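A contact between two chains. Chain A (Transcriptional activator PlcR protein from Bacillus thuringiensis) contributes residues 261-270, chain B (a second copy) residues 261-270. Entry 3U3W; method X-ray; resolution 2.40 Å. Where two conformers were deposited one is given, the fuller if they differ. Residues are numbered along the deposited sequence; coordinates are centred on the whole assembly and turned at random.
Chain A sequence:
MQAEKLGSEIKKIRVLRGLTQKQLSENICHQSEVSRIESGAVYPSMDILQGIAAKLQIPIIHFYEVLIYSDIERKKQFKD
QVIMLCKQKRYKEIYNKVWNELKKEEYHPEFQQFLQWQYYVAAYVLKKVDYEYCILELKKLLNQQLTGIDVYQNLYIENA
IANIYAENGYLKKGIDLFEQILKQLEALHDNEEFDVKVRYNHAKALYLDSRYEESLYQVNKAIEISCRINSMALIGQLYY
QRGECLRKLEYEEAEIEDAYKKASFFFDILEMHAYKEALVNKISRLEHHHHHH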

ATOM      1  N   LYS A 261      20.900  18.092   4.647  1.00 36.55           N
ATOM      2  CA  LYS A 261      19.781  19.024   4.780  1.00 51.11           C
ATOM      3  C   LYS A 261      18.462  18.333   4.462  1.00 40.71           C
ATOM      4  O   LYS A 261      17.474  18.481   5.185  1.00 39.61           O
ATOM      5  CB  LYS A 261      19.968  20.245   3.879  1.00 43.93           C
ATOM      6  CG  LYS A 261      20.973  21.257   4.418  1.00 61.40           C
ATOM      7  CD  LYS A 261      21.373  22.275   3.349  1.00 72.26           C
ATOM      8  CE  LYS A 261      20.248  23.261   3.041  1.00 94.97           C
ATOM      9  NZ  LYS A 261      19.024  22.623   2.463  1.00 90.52           N
ATOM     10  N   LYS A 262      18.454  17.565   3.383  1.00 38.73           N
ATOM     11  CA  LYS A 262      17.274  16.797   3.035  1.00 39.67           C
ATOM     12  C   LYS A 262      16.888  15.829   4.160  1.00 35.79           C
ATOM     13  O   LYS A 262      15.703  15.649   4.442  1.00 35.86           O
ATOM     14  CB  LYS A 262      17.472  16.070   1.704  1.00 29.70           C
ATOM     15  CG  LYS A 262      17.468  16.997   0.487  1.00 32.55           C
ATOM     16  CD  LYS A 262      17.752  16.192  -0.782  1.00 43.51           C
ATOM     17  CE  LYS A 262      17.357  16.932  -2.054  1.00 54.43           C
ATOM     18  NZ  LYS A 262      18.096  18.208  -2.249  1.00 57.37           N
ATOM     19  N   ALA A 263      17.879  15.222   4.814  1.00 33.34           N
ATOM     20  CA  ALA A 263      17.599  14.310   5.922  1.00 38.57           C
ATOM     21  C   ALA A 263      17.000  15.054   7.097  1.00 32.51           C
ATOM     22  O   ALA A 263      16.013  14.616   7.672  1.00 32.90           O
ATOM     23  CB  ALA A 263      18.861  13.564   6.358  1.00 31.89           C
ATOM     24  N   SER A 264      17.618  16.180   7.445  1.00 41.88           N
ATOM     25  CA  SER A 264      17.149  17.051   8.527  1.00 40.54           C
ATOM     26  C   SER A 264      15.713  17.544   8.285  1.00 40.00           C
ATOM     27  O   SER A 264      14.902  17.606   9.211  1.00 37.80           O
ATOM     28  CB  SER A 264      18.102  18.243   8.702  1.00 43.32           C
ATOM     29  OG  SER A 264      17.728  19.062   9.802  1.00 42.67           O
ATOM     30  N   PHE A 265      15.401  17.878   7.037  1.00 36.11           N
ATOM     31  CA  PHE A 265      14.029  18.172   6.672  1.00 30.91           C
ATOM     32  C   PHE A 265      13.070  17.048   7.077  1.00 33.23           C
ATOM     33  O   PHE A 265      12.096  17.297   7.784  1.00 33.96           O
ATOM     34  CB  PHE A 265      13.896  18.462   5.174  1.00 30.54           C
ATOM     35  CG  PHE A 265      12.520  18.955   4.776  1.00 44.45           C
ATOM     36  CD1 PHE A 265      11.485  18.054   4.535  1.00 39.87           C
ATOM     37  CD2 PHE A 265      12.256  20.315   4.661  1.00 38.09           C
ATOM     38  CE1 PHE A 265      10.215  18.497   4.185  1.00 37.02           C
ATOM     39  CE2 PHE A 265      10.993  20.763   4.298  1.00 46.64           C
ATOM     40  CZ  PHE A 265       9.970  19.849   4.060  1.00 37.78           C
ATOM     41  N   PHE A 266      13.325  15.821   6.628  1.00 33.84           N
ATOM     42  CA  PHE A 266      12.409  14.718   6.923  1.00 31.88           C
ATOM     43  C   PHE A 266      12.348  14.362   8.389  1.00 37.59           C
ATOM     44  O   PHE A 266      11.266  14.093   8.911  1.00 40.97           O
ATOM     45  CB  PHE A 266      12.719  13.477   6.088  1.00 24.40           C
ATOM     46  CG  PHE A 266      12.317  13.622   4.663  1.00 27.37           C
ATOM     47  CD1 PHE A 266      10.972  13.581   4.303  1.00 27.07           C
ATOM     48  CD2 PHE A 266      13.264  13.837   3.681  1.00 27.85           C
ATOM     49  CE1 PHE A 266      10.584  13.748   2.974  1.00 25.46           C
ATOM     50  CE2 PHE A 266      12.885  13.996   2.351  1.00 30.16           C
ATOM     51  CZ  PHE A 266      11.540  13.959   2.002  1.00 26.82           C
ATOM     52  N   PHE A 267      13.497  14.373   9.063  1.00 33.36           N
ATOM     53  CA  PHE A 267      13.502  14.098  10.500  1.00 44.50           C
ATOM     54  C   PHE A 267      12.621  15.095  11.257  1.00 44.71           C
ATOM     55  O   PHE A 267      11.914  14.722  12.190  1.00 39.82           O
ATOM     56  CB  PHE A 267      14.927  14.048  11.074  1.00 36.22           C
ATOM     57  CG  PHE A 267      15.759  12.920  10.521  1.00 39.96           C
ATOM     58  CD1 PHE A 267      15.159  11.870   9.838  1.00 32.49           C
ATOM     59  CD2 PHE A 267      17.136  12.915  10.667  1.00 33.50           C
ATOM     60  CE1 PHE A 267      15.916  10.833   9.317  1.00 35.32           C
ATOM     61  CE2 PHE A 267      17.906  11.884  10.141  1.00 27.57           C
ATOM     62  CZ  PHE A 267      17.295  10.845   9.466  1.00 28.73           C
ATOM     63  N   ASP A 268      12.675  16.360  10.848  0.55 44.39           N
ATOM     64  CA  ASP A 268      11.850  17.395  11.456  0.55 42.82           C
ATOM     65  C   ASP A 268      10.373  17.082  11.275  0.55 44.03           C
ATOM     66  O   ASP A 268       9.673  16.751  12.232  0.55 42.98           O
ATOM     67  CB  ASP A 268      12.167  18.769  10.860  0.55 41.69           C
ATOM     68  CG  ASP A 268      11.215  19.853  11.352  0.55 53.77           C
ATOM     69  OD1 ASP A 268      11.198  20.110  12.576  0.55 49.50           O
ATOM     70  OD2 ASP A 268      10.487  20.447  10.517  0.55 45.93           O
ATOM     71  N   ILE A 269       9.902  17.175  10.037  1.00 41.66           N
ATOM     72  CA  ILE A 269       8.474  17.004   9.765  1.00 41.04           C
ATOM     73  C   ILE A 269       7.904  15.650  10.183  1.00 37.63           C
ATOM     74  O   ILE A 269       6.724  15.562  10.516  1.00 43.03           O
ATOM     75  CB  ILE A 269       8.082  17.290   8.292  1.00 43.45           C
ATOM     76  CG1 ILE A 269       8.488  16.134   7.389  1.00 38.54           C
ATOM     77  CG2 ILE A 269       8.664  18.605   7.809  1.00 53.34           C
ATOM     78  CD1 ILE A 269       7.495  15.865   6.292  1.00 35.89           C
ATOM     79  N   LEU A 270       8.714  14.594  10.168  1.00 38.55           N
ATOM     80  CA  LEU A 270       8.221  13.294  10.633  1.00 37.82           C
ATOM     81  C   LEU A 270       8.408  13.114  12.144  1.00 34.38           C
ATOM     82  O   LEU A 270       8.064  12.070  12.706  1.00 34.00           O
ATOM     83  CB  LEU A 270       8.837  12.140   9.844  1.00 28.85           C
ATOM     84  CG  LEU A 270       8.343  12.033   8.398  1.00 42.38           C
ATOM     85  CD1 LEU A 270       9.026  10.880   7.643  1.00 34.84           C
ATOM     86  CD2 LEU A 270       6.820  11.885   8.372  1.00 32.02           C
TER
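Chain B 261-270: KKASFFFDIL

Two copies of the same helix pack through an aromatic, nearly symmetric contact centred on a stacked pair of phenylalanines, with no hydrogen bond crossing between them. In chain B, as in chain A, residues 261-269 are helical, continuing a helix that begins earlier in the chain. The two axes cross at -126°, so the helices run closer to antiparallel than parallel, and they approach to 12.0 Å, a wide spacing filled by large side chains. The register centres on A:Phe265 and B:Phe265, whose CA atoms lie 8.5 Å apart. Both side chains take chi1 t, and their rings stack face to face, planes at 1° and centroids 3.4 Å apart; A:Phe265 CD2 lies 3.3 Å from B:Phe265 CD2. A:Phe265 also turns an edge toward the face of B:Phe266, and B:Phe265 toward that of A:Phe266: A:Phe265 CE1 to B:Phe266 CE2 and B:Phe265 CE1 to A:Phe266 CZ are both 3.6 Å. Isoleucine extends the apolar patch, with A:Ile269 CD1 3.6 Å from B:Phe266 CZ and B:Ile269 CD1 4.0 Å from A:Phe266 CZ. The aliphatic part of B:Lys262 packs here too, its CE 3.6 Å from A:Ile269 CG2, while its NZ forms a long salt bridge with A:Asp268 OD2 at 3.9 Å. The reciprocal A:Lys262 NZ and B:Asp268 OD2, 4.1 Å apart, fall beyond salt-bridge range.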

ATOM      1  N   LYS B 261       7.499  27.057   2.277  1.00 35.50           N
ATOM      2  CA  LYS B 261       8.848  26.482   2.161  1.00 48.25           C
ATOM      3  C   LYS B 261       8.798  24.955   2.141  1.00 34.81           C
ATOM      4  O   LYS B 261       9.472  24.311   1.339  1.00 35.78           O
ATOM      5  CB  LYS B 261       9.771  26.961   3.284  1.00 50.47           C
ATOM      6  CG  LYS B 261      10.129  28.442   3.193  1.00 61.12           C
ATOM      7  CD  LYS B 261      11.004  28.870   4.364  1.00 76.78           C
ATOM      8  CE  LYS B 261      12.394  28.233   4.291  1.00 98.17           C
ATOM      9  NZ  LYS B 261      13.154  28.614   3.054  1.00 85.44           N
ATOM     10  N   LYS B 262       7.982  24.392   3.020  1.00 40.31           N
ATOM     11  CA  LYS B 262       7.757  22.958   3.056  1.00 33.32           C
ATOM     12  C   LYS B 262       7.216  22.418   1.722  1.00 37.41           C
ATOM     13  O   LYS B 262       7.625  21.340   1.275  1.00 38.38           O
ATOM     14  CB  LYS B 262       6.824  22.603   4.208  1.00 32.28           C
ATOM     15  CG  LYS B 262       7.451  22.700   5.593  1.00 32.68           C
ATOM     16  CD  LYS B 262       6.416  22.341   6.671  1.00 42.55           C
ATOM     17  CE  LYS B 262       7.039  21.785   7.949  1.00 48.61           C
ATOM     18  NZ  LYS B 262       7.904  22.748   8.675  1.00 51.78           N
ATOM     19  N   ALA B 263       6.311  23.161   1.086  1.00 34.06           N
ATOM     20  CA  ALA B 263       5.771  22.747  -0.213  1.00 37.24           C
ATOM     21  C   ALA B 263       6.853  22.787  -1.267  1.00 34.69           C
ATOM     22  O   ALA B 263       6.977  21.884  -2.082  1.00 35.59           O
ATOM     23  CB  ALA B 263       4.606  23.642  -0.634  1.00 30.19           C
ATOM     24  N   SER B 264       7.628  23.859  -1.245  1.00 39.78           N
ATOM     25  CA  SER B 264       8.724  24.034  -2.177  1.00 41.85           C
ATOM     26  C   SER B 264       9.722  22.876  -2.046  1.00 42.31           C
ATOM     27  O   SER B 264      10.291  22.418  -3.039  1.00 35.83           O
ATOM     28  CB  SER B 264       9.401  25.390  -1.940  1.00 32.53           C
ATOM     29  OG  SER B 264      10.468  25.604  -2.852  1.00 48.46           O
ATOM     30  N   PHE B 265       9.914  22.388  -0.821  1.00 39.99           N
ATOM     31  CA  PHE B 265      10.805  21.256  -0.599  1.00 29.54           C
ATOM     32  C   PHE B 265      10.342  20.003  -1.360  1.00 34.28           C
ATOM     33  O   PHE B 265      11.121  19.391  -2.081  1.00 35.02           O
ATOM     34  CB  PHE B 265      10.937  20.947   0.896  1.00 38.90           C
ATOM     35  CG  PHE B 265      11.874  19.789   1.194  1.00 50.65           C
ATOM     36  CD1 PHE B 265      11.428  18.472   1.108  1.00 39.90           C
ATOM     37  CD2 PHE B 265      13.202  20.018   1.538  1.00 37.44           C
ATOM     38  CE1 PHE B 265      12.290  17.404   1.366  1.00 44.36           C
ATOM     39  CE2 PHE B 265      14.062  18.957   1.806  1.00 47.08           C
ATOM     40  CZ  PHE B 265      13.606  17.651   1.726  1.00 40.98           C
ATOM     41  N   PHE B 266       9.076  19.627  -1.198  1.00 35.53           N
ATOM     42  CA  PHE B 266       8.565  18.415  -1.825  1.00 35.78           C
ATOM     43  C   PHE B 266       8.432  18.547  -3.330  1.00 38.11           C
ATOM     44  O   PHE B 266       8.590  17.564  -4.056  1.00 36.43           O
ATOM     45  CB  PHE B 266       7.227  18.008  -1.221  1.00 28.66           C
ATOM     46  CG  PHE B 266       7.344  17.423   0.144  1.00 36.03           C
ATOM     47  CD1 PHE B 266       7.769  16.108   0.317  1.00 30.41           C
ATOM     48  CD2 PHE B 266       7.018  18.172   1.261  1.00 31.22           C
ATOM     49  CE1 PHE B 266       7.887  15.557   1.583  1.00 29.16           C
ATOM     50  CE2 PHE B 266       7.131  17.625   2.526  1.00 34.45           C
ATOM     51  CZ  PHE B 266       7.576  16.312   2.686  1.00 27.91           C
ATOM     52  N   PHE B 267       8.125  19.753  -3.803  1.00 33.83           N
ATOM     53  CA  PHE B 267       8.053  19.971  -5.242  1.00 41.18           C
ATOM     54  C   PHE B 267       9.437  19.759  -5.861  1.00 42.71           C
ATOM     55  O   PHE B 267       9.560  19.172  -6.931  1.00 37.87           O
ATOM     56  CB  PHE B 267       7.499  21.360  -5.592  1.00 39.30           C
ATOM     57  CG  PHE B 267       6.050  21.563  -5.200  1.00 42.06           C
ATOM     58  CD1 PHE B 267       5.241  20.484  -4.869  1.00 33.22           C
ATOM     59  CD2 PHE B 267       5.503  22.839  -5.164  1.00 34.90           C
ATOM     60  CE1 PHE B 267       3.910  20.676  -4.499  1.00 26.01           C
ATOM     61  CE2 PHE B 267       4.176  23.041  -4.797  1.00 34.71           C
ATOM     62  CZ  PHE B 267       3.384  21.961  -4.457  1.00 30.28           C
ATOM     63  N   ASP B 268      10.476  20.245  -5.184  0.56 41.83           N
ATOM     64  CA  ASP B 268      11.838  20.070  -5.670  0.56 40.73           C
ATOM     65  C   ASP B 268      12.163  18.588  -5.790  0.56 42.64           C
ATOM     66  O   ASP B 268      12.350  18.079  -6.894  0.56 39.49           O
ATOM     67  CB  ASP B 268      12.865  20.773  -4.768  0.56 38.00           C
ATOM     68  CG  ASP B 268      14.306  20.572  -5.248  0.56 48.83           C
ATOM     69  OD1 ASP B 268      14.652  21.133  -6.311  0.56 48.24           O
ATOM     70  OD2 ASP B 268      15.090  19.857  -4.572  0.56 44.16           O
ATOM     71  N   ILE B 269      12.213  17.890  -4.658  1.00 40.30           N
ATOM     72  CA  ILE B 269      12.673  16.493  -4.673  1.00 38.52           C
ATOM     73  C   ILE B 269      11.781  15.540  -5.449  1.00 42.29           C
ATOM     74  O   ILE B 269      12.274  14.545  -5.969  1.00 45.43           O
ATOM     75  CB  ILE B 269      12.967  15.885  -3.276  1.00 43.34           C
ATOM     76  CG1 ILE B 269      11.678  15.634  -2.504  1.00 35.93           C
ATOM     77  CG2 ILE B 269      13.962  16.733  -2.496  1.00 46.81           C
ATOM     78  CD1 ILE B 269      11.613  14.239  -1.942  1.00 46.89           C
ATOM     79  N   LEU B 270      10.483  15.827  -5.535  1.00 38.57           N
ATOM     80  CA  LEU B 270       9.599  14.986  -6.339  1.00 40.47           C
ATOM     81  C   LEU B 270       9.542  15.474  -7.794  1.00 38.16           C
ATOM     82  O   LEU B 270       8.854  14.900  -8.636  1.00 33.29           O
ATOM     83  CB  LEU B 270       8.204  14.891  -5.720  1.00 31.81           C
ATOM     84  CG  LEU B 270       8.190  14.284  -4.320  1.00 35.65           C
ATOM     85  CD1 LEU B 270       6.759  14.216  -3.776  1.00 31.20           C
ATOM     86  CD2 LEU B 270       8.837  12.899  -4.357  1.00 34.70           C
TER